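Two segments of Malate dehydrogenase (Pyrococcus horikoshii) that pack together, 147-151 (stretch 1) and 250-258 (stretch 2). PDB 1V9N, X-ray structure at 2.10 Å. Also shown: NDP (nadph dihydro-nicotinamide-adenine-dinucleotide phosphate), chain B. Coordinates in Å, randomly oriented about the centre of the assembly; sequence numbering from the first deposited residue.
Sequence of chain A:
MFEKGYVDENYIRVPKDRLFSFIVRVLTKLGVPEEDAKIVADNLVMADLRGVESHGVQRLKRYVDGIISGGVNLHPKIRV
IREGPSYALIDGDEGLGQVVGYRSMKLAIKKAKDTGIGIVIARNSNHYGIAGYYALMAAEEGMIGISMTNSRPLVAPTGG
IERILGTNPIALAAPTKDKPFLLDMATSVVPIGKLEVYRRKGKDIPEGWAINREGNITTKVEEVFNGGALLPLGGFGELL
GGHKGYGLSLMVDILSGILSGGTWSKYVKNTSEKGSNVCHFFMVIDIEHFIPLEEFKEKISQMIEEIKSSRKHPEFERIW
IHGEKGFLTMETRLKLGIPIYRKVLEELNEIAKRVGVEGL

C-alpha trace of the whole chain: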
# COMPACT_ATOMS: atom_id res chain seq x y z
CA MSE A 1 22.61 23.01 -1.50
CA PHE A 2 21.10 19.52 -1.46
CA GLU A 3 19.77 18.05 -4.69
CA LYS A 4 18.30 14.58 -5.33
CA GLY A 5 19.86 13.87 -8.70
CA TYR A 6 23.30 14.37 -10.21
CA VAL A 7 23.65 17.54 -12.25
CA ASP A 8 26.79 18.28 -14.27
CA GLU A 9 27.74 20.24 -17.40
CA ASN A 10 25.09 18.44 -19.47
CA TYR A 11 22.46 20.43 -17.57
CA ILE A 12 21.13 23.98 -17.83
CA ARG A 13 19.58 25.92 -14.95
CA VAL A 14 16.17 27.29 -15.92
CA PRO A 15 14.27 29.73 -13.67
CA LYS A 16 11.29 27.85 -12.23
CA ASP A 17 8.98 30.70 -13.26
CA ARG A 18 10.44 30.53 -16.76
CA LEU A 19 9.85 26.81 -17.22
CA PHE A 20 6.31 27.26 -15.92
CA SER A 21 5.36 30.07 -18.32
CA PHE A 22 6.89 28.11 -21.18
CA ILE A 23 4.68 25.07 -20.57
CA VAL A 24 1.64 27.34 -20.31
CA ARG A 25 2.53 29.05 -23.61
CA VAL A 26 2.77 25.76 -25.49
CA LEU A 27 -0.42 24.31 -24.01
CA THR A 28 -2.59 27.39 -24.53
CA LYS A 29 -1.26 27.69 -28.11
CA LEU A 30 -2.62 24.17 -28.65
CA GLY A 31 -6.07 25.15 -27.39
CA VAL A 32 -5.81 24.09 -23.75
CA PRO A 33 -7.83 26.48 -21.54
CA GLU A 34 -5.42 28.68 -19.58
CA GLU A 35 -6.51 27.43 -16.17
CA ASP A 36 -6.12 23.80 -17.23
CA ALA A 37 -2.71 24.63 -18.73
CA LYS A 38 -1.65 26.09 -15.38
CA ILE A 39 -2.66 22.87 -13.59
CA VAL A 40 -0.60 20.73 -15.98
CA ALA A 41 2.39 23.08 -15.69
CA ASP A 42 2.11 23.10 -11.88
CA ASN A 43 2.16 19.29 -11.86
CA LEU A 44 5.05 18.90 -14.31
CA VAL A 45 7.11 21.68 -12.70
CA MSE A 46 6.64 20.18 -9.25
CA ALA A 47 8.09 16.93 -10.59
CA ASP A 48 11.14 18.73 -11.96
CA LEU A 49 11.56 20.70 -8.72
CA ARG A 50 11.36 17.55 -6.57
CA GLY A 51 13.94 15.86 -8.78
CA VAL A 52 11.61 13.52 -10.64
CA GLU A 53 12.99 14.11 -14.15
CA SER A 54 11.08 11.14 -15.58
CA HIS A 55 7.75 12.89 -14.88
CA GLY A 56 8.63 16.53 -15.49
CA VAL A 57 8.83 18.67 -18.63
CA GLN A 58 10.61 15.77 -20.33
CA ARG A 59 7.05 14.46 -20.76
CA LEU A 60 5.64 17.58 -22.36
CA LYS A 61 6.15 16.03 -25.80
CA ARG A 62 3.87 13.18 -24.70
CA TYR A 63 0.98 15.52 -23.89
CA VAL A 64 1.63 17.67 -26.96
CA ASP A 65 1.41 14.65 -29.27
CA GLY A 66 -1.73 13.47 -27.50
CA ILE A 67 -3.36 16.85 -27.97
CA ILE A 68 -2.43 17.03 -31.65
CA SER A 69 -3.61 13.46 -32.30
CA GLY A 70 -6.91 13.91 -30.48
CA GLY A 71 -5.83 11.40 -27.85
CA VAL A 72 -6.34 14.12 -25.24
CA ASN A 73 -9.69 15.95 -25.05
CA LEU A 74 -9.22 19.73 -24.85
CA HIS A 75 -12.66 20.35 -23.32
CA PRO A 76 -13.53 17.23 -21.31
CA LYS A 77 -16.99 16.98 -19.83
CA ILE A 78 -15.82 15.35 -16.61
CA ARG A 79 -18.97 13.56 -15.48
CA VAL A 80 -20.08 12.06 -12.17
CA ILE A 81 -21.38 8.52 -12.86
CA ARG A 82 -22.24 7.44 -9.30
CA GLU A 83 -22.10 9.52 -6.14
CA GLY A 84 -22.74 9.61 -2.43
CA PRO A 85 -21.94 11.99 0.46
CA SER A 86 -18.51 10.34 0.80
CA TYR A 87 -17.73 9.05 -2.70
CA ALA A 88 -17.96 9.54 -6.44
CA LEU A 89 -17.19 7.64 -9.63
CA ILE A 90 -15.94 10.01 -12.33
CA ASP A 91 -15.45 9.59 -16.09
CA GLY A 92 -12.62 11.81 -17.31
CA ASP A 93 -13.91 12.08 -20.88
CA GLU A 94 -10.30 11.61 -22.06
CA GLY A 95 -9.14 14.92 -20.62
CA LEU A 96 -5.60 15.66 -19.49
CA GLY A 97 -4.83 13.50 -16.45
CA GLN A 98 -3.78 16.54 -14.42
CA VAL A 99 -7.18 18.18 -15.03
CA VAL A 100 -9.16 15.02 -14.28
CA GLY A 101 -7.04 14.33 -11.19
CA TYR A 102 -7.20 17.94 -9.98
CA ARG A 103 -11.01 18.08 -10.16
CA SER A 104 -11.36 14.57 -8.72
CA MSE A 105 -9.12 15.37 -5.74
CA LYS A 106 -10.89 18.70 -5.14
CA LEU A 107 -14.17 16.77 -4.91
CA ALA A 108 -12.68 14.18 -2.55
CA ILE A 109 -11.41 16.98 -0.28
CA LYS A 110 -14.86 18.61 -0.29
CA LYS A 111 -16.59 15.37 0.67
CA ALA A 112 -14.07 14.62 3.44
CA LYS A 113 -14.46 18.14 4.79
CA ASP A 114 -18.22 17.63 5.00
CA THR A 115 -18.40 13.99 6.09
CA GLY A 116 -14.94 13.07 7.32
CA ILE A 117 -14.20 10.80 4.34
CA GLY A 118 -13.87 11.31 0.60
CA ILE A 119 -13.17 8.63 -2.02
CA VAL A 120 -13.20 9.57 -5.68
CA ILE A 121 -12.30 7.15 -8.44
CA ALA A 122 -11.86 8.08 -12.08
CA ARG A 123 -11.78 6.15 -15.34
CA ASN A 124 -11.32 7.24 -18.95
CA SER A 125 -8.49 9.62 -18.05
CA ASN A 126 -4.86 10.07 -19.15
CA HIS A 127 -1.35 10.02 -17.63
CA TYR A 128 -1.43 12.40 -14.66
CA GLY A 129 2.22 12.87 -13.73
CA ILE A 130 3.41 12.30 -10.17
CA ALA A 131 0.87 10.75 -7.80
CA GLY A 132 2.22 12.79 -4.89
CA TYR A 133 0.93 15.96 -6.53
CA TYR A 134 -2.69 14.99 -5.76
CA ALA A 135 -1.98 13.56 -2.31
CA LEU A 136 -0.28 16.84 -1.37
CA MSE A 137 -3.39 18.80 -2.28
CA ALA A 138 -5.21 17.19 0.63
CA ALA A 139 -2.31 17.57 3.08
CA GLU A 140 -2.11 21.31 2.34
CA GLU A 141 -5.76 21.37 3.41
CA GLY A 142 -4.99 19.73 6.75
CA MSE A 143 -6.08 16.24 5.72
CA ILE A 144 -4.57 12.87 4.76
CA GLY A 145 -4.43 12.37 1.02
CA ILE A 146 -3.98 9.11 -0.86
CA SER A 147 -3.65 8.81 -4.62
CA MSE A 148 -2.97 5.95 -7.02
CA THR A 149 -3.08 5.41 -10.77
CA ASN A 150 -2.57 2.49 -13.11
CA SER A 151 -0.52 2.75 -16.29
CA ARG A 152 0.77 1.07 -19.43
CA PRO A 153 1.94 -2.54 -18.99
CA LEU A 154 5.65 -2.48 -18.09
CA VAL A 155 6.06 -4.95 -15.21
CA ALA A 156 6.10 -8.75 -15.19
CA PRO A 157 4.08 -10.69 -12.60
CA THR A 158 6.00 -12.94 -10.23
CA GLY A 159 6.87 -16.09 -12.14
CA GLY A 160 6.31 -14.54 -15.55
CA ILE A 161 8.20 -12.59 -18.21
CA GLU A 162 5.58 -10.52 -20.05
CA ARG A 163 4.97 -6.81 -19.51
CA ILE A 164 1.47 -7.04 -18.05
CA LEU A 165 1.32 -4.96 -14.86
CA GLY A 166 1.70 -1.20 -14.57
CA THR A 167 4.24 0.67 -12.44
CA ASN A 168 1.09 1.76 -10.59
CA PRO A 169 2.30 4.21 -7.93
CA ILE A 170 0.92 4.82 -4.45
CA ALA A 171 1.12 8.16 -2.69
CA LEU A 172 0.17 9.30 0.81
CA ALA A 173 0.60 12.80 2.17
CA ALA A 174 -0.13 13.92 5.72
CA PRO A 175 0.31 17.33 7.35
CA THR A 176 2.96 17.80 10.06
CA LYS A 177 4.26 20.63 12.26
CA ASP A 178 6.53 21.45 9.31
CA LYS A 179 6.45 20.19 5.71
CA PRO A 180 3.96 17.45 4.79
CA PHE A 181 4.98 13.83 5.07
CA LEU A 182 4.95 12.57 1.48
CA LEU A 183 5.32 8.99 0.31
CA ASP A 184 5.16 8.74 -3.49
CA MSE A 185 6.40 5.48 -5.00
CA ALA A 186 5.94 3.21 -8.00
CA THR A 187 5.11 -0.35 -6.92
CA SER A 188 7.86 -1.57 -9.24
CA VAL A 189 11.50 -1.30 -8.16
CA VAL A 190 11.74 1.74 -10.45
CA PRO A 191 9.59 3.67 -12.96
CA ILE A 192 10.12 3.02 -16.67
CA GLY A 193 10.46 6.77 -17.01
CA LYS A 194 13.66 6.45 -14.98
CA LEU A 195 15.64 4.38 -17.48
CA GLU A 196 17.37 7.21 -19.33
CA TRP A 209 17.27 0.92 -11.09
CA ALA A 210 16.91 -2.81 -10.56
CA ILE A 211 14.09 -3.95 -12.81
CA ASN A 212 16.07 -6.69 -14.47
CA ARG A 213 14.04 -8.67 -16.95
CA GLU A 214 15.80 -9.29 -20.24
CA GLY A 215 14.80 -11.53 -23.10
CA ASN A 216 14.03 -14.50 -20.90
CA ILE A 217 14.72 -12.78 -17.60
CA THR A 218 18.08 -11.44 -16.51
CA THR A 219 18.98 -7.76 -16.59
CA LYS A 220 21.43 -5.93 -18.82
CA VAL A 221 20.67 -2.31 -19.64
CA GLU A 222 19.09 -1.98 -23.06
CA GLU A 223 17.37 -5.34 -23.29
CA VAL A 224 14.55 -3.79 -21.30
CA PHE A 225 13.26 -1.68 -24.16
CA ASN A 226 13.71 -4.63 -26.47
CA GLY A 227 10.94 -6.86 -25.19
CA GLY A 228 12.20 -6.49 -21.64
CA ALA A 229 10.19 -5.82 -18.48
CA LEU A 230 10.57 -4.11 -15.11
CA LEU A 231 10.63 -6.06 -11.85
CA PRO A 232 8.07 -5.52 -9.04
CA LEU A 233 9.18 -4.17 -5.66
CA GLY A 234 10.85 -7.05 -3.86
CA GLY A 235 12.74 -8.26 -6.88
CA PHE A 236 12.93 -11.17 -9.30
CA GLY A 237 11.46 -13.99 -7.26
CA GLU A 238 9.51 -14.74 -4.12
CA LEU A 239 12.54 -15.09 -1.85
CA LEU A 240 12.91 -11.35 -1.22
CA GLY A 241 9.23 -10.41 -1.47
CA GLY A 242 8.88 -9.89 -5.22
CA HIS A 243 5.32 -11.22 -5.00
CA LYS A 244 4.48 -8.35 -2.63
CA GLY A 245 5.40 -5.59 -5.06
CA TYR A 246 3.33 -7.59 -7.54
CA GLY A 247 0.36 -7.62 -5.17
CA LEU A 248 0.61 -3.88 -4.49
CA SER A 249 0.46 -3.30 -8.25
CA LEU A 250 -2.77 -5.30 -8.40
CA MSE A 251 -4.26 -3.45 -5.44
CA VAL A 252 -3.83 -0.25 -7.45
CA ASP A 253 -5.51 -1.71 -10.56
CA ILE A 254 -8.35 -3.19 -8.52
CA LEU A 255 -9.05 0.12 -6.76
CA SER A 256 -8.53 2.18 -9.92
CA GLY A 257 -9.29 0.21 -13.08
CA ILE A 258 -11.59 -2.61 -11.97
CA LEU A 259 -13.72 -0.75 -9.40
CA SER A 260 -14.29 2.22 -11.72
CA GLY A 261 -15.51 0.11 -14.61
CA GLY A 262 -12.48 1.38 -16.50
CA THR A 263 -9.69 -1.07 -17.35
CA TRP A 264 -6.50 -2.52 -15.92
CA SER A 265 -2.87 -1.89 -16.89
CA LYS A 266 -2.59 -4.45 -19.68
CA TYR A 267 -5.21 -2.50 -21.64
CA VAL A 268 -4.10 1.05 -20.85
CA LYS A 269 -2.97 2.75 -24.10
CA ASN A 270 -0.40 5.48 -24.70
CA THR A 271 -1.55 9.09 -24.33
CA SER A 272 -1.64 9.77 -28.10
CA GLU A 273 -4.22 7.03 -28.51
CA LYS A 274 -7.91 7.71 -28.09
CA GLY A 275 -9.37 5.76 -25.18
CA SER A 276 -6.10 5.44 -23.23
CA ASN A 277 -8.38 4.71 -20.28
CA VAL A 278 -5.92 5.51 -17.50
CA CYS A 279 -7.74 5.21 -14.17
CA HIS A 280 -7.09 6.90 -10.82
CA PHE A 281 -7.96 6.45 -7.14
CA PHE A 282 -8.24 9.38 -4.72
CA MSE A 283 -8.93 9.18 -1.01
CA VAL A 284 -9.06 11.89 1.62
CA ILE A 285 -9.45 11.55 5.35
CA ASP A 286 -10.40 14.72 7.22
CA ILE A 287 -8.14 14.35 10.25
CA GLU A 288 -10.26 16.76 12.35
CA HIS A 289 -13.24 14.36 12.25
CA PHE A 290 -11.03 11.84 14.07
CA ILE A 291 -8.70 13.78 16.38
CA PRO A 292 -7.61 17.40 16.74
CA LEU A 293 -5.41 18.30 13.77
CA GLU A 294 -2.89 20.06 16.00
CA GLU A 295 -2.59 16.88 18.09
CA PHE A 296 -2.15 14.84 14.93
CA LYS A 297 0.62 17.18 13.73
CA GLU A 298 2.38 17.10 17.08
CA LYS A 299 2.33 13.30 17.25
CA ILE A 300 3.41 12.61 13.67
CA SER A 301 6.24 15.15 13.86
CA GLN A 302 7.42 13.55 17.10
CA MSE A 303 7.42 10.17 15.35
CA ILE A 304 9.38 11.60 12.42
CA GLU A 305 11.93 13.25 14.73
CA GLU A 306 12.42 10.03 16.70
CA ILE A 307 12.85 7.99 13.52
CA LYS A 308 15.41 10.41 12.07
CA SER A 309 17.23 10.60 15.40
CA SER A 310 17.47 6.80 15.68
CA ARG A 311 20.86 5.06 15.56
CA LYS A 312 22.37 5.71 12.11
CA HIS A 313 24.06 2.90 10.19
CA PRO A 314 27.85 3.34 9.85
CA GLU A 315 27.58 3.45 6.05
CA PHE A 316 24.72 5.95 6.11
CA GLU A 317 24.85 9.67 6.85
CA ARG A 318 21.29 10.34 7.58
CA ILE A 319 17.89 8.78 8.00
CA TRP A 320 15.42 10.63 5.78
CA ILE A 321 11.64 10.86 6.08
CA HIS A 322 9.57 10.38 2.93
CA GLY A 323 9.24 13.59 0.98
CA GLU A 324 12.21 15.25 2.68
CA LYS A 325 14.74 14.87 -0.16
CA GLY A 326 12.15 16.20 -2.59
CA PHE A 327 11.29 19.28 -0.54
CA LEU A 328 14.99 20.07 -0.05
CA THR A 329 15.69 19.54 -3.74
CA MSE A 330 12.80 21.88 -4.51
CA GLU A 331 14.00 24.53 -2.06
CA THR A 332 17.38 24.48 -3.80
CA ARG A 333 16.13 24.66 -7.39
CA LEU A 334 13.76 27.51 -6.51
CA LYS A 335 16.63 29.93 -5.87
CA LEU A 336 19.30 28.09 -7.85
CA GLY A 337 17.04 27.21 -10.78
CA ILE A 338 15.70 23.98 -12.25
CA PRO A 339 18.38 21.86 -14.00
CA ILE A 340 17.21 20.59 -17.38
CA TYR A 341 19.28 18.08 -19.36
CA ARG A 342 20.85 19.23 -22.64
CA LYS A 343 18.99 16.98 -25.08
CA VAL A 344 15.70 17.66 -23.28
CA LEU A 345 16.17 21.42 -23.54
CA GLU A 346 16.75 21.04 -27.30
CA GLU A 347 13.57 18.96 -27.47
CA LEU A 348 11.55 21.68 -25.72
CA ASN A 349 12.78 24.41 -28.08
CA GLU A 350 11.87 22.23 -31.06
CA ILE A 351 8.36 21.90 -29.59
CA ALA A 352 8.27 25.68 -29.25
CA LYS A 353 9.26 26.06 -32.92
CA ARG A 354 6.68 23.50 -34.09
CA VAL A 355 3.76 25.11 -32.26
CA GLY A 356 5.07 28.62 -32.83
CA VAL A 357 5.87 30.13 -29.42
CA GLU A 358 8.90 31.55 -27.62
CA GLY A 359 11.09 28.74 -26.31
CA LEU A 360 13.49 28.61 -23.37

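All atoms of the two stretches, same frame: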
# COMPACT_ATOMS: atom_id res chain seq x y z
N SER A 147 -3.39 8.85 -3.19
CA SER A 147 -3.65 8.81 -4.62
C SER A 147 -2.90 7.67 -5.28
O SER A 147 -1.79 7.34 -4.90
CB SER A 147 -3.26 10.13 -5.29
OG SER A 147 -3.66 10.10 -6.65
N MSE A 148 -3.54 7.06 -6.27
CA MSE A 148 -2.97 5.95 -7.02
C MSE A 148 -3.44 6.09 -8.45
O MSE A 148 -4.42 6.79 -8.74
CB MSE A 148 -3.49 4.60 -6.50
CG MSE A 148 -3.24 4.30 -5.04
SE MSE A 148 -4.24 2.69 -4.54
CE MSE A 148 -4.25 2.96 -2.62
N THR A 149 -2.74 5.40 -9.35
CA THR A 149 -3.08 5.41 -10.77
C THR A 149 -2.46 4.18 -11.42
O THR A 149 -1.40 3.71 -11.00
CB THR A 149 -2.52 6.67 -11.48
OG1 THR A 149 -2.94 6.66 -12.85
CG2 THR A 149 -0.99 6.69 -11.43
N ASN A 150 -3.14 3.63 -12.42
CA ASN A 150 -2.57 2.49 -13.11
C ASN A 150 -1.84 3.08 -14.31
O ASN A 150 -1.78 4.31 -14.46
CB ASN A 150 -3.66 1.49 -13.53
CG ASN A 150 -4.70 2.08 -14.45
OD1 ASN A 150 -4.57 3.22 -14.91
ND2 ASN A 150 -5.74 1.31 -14.73
N SER A 151 -1.26 2.23 -15.15
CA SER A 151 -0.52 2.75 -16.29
C SER A 151 -0.35 1.69 -17.37
O SER A 151 -0.96 0.62 -17.32
CB SER A 151 0.85 3.25 -15.84
OG SER A 151 1.63 2.19 -15.32
N LEU A 250 -1.41 -4.85 -8.16
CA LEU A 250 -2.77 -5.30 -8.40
C LEU A 250 -3.78 -4.52 -7.56
O LEU A 250 -4.88 -4.22 -8.00
CB LEU A 250 -2.90 -6.79 -8.11
CG LEU A 250 -2.10 -7.75 -8.99
CD1 LEU A 250 -2.55 -9.18 -8.73
CD2 LEU A 250 -2.30 -7.39 -10.47
N MSE A 251 -3.39 -4.21 -6.33
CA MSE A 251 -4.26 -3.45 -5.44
C MSE A 251 -4.62 -2.15 -6.16
O MSE A 251 -5.78 -1.76 -6.21
CB MSE A 251 -3.52 -3.13 -4.13
CG MSE A 251 -4.28 -2.20 -3.20
SE MSE A 251 -3.32 -1.89 -1.54
CE MSE A 251 -2.21 -0.44 -2.11
N VAL A 252 -3.61 -1.49 -6.73
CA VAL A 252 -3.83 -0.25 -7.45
C VAL A 252 -4.82 -0.42 -8.61
O VAL A 252 -5.73 0.39 -8.77
CB VAL A 252 -2.51 0.31 -8.01
CG1 VAL A 252 -2.78 1.50 -8.93
CG2 VAL A 252 -1.60 0.72 -6.88
N ASP A 253 -4.63 -1.46 -9.42
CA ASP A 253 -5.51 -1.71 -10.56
C ASP A 253 -6.92 -2.09 -10.13
O ASP A 253 -7.90 -1.76 -10.81
CB ASP A 253 -4.94 -2.82 -11.45
CG ASP A 253 -4.33 -2.30 -12.74
OD1 ASP A 253 -4.95 -1.44 -13.40
OD2 ASP A 253 -3.23 -2.75 -13.10
N ILE A 254 -7.04 -2.79 -9.01
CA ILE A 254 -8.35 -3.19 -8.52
C ILE A 254 -9.11 -1.96 -8.03
O ILE A 254 -10.29 -1.79 -8.33
CB ILE A 254 -8.20 -4.22 -7.37
CG1 ILE A 254 -7.66 -5.54 -7.94
CG2 ILE A 254 -9.54 -4.45 -6.68
CD1 ILE A 254 -7.30 -6.58 -6.87
N LEU A 255 -8.42 -1.08 -7.30
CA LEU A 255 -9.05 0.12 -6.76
C LEU A 255 -9.28 1.19 -7.83
O LEU A 255 -10.23 1.97 -7.75
CB LEU A 255 -8.20 0.70 -5.62
CG LEU A 255 -8.10 -0.19 -4.37
CD1 LEU A 255 -7.13 0.43 -3.37
CD2 LEU A 255 -9.47 -0.36 -3.75
N SER A 256 -8.42 1.21 -8.84
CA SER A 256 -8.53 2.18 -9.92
C SER A 256 -9.29 1.68 -11.14
O SER A 256 -10.39 2.13 -11.43
CB SER A 256 -7.12 2.62 -10.37
OG SER A 256 -6.40 3.20 -9.30
N GLY A 257 -8.69 0.73 -11.86
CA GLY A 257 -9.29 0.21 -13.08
C GLY A 257 -10.50 -0.69 -12.99
O GLY A 257 -11.47 -0.48 -13.73
N ILE A 258 -10.47 -1.68 -12.10
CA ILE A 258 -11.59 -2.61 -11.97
C ILE A 258 -12.82 -1.98 -11.30
O ILE A 258 -13.93 -2.05 -11.83
CB ILE A 258 -11.19 -3.87 -11.17
CG1 ILE A 258 -9.94 -4.51 -11.79
CG2 ILE A 258 -12.33 -4.88 -11.20
CD1 ILE A 258 -10.12 -4.94 -13.25
PA NDP B . 11.62 7.03 -5.38
O1A NDP B . 12.29 8.17 -5.93
O2A NDP B . 12.30 5.71 -5.13
O5B NDP B . 10.91 7.53 -3.98
C5B NDP B . 10.12 6.63 -3.18
C4B NDP B . 9.62 7.48 -1.99
O4B NDP B . 10.58 7.25 -0.95
C3B NDP B . 9.53 8.97 -2.16
O3B NDP B . 8.34 9.43 -1.45
C2B NDP B . 10.76 9.55 -1.56
O2B NDP B . 10.70 10.91 -1.11
C1B NDP B . 11.07 8.52 -0.52
N9A NDP B . 12.52 8.31 -0.26
C8A NDP B . 13.61 8.30 -1.17
N7A NDP B . 14.74 8.05 -0.55
C5A NDP B . 14.44 7.89 0.77
C6A NDP B . 15.19 7.60 1.96
N6A NDP B . 16.51 7.42 1.89
N1A NDP B . 14.54 7.50 3.17
C2A NDP B . 13.18 7.68 3.25
N3A NDP B . 12.39 7.96 2.20
C4A NDP B . 13.08 8.05 0.97
O3 NDP B . 10.29 6.66 -6.13
PN NDP B . 9.83 6.15 -7.56
O1N NDP B . 9.16 4.88 -7.31
O2N NDP B . 11.12 6.12 -8.33
O5D NDP B . 8.85 7.32 -8.01
C5D NDP B . 8.88 7.90 -9.34
C4D NDP B . 7.79 9.03 -9.47
O4D NDP B . 7.04 8.73 -10.64
C3D NDP B . 6.74 9.14 -8.33
O3D NDP B . 6.54 10.53 -8.05
C2D NDP B . 5.50 8.43 -8.84
O2D NDP B . 4.33 8.95 -8.26
C1D NDP B . 5.63 8.67 -10.37
N1N NDP B . 5.04 7.59 -11.21
C2N NDP B . 3.92 7.96 -12.01
C3N NDP B . 3.34 6.92 -12.84
C7N NDP B . 2.19 7.23 -13.69
O7N NDP B . 1.64 6.40 -14.43
N7N NDP B . 1.66 8.49 -13.69
C4N NDP B . 3.92 5.61 -12.80
C5N NDP B . 5.01 5.28 -12.01
C6N NDP B . 5.58 6.27 -11.21
P2B NDP B . 11.24 12.15 -1.86
O1X NDP B . 11.87 12.92 -0.78
O2X NDP B . 10.11 12.90 -2.49
O3X NDP B . 12.25 11.72 -2.92

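Strand 147-149 and the loop residue Asn150 that follows it pack against helix 250-258, the two axes crossing almost at right angles (88°) with a closest approach of 8.0 Å. The contact buries 348 Å² in total, both sides summed, and the ends of the stretches, Ser147, Ser151, Leu250 and Ile258, take no part.

Apolar packing centers on Met148, a selenomethionine, which has the largest area covered by the other stretch (100 Å²). Its CA-to-CB bond points toward the helix, and with chi1 m and chi2 and chi3 both t the extended side chain lies against Val252, Leu255 and Met251. Met148 CB lies 4.0 Å from Val252 CG1, Met148 SE and Met148 CE are both 3.9 Å from Leu255 CD1, and Met148 CE lies 4.0 Å from Met251 CE. The CA-to-CB bond of Met251, also a selenomethionine, points sideways to the strand, but the end of the side chain comes nearer and reaches Met148 CE. These separations are those of ordinary van der Waals contact.

Val252 also packs against the backbone of stretch 1. Its CG1 approaches Thr149 O at 3.3 Å, a close carbon-to-oxygen contact, and the same methyl lies 4.1 Å from Asn150 N. Thr149 itself directs its CA-to-CB bond away from the helix, as expected in a strand where neighboring side chains alternate, and its CG2 comes within 3.9 Å of N7N of the bound NADPH.

The polar link is a single hydrogen bond across the stretches: Asn150 ND2 donates to Asp253 OD1 at 3.2 Å, with an N-H...acceptor angle of 153°. The CA-to-CB bond of Asn150 points toward the helix, with chi1 p; that of Asp253 points sideways, but its carboxylate end comes nearer, with chi1 at -105°, between the usual wells. Asn150 OD1 and both carboxylate oxygens of Asp253 are also hydrogen-bonded elsewhere in the structure.

Gly257 lies beside this amide, its CA 4.1 Å from Asn150 ND2. An ideally placed CB on Gly257 would come to 3.2 Å from the same ND2, a tight fit, so the absence of a side chain leaves room for the amide.

Ser256 faces the strand without hydrogen-bonding to it: its OG is 4.1 Å from Met148 O and 4.3 Å from Thr149 CA. The hydroxyl instead turns back along the helix, where Ser256 OG makes a weak hydrogen bond to Val252 O at 2.9 Å, an oxygen that also accepts from Ser256 N at 2.8 Å.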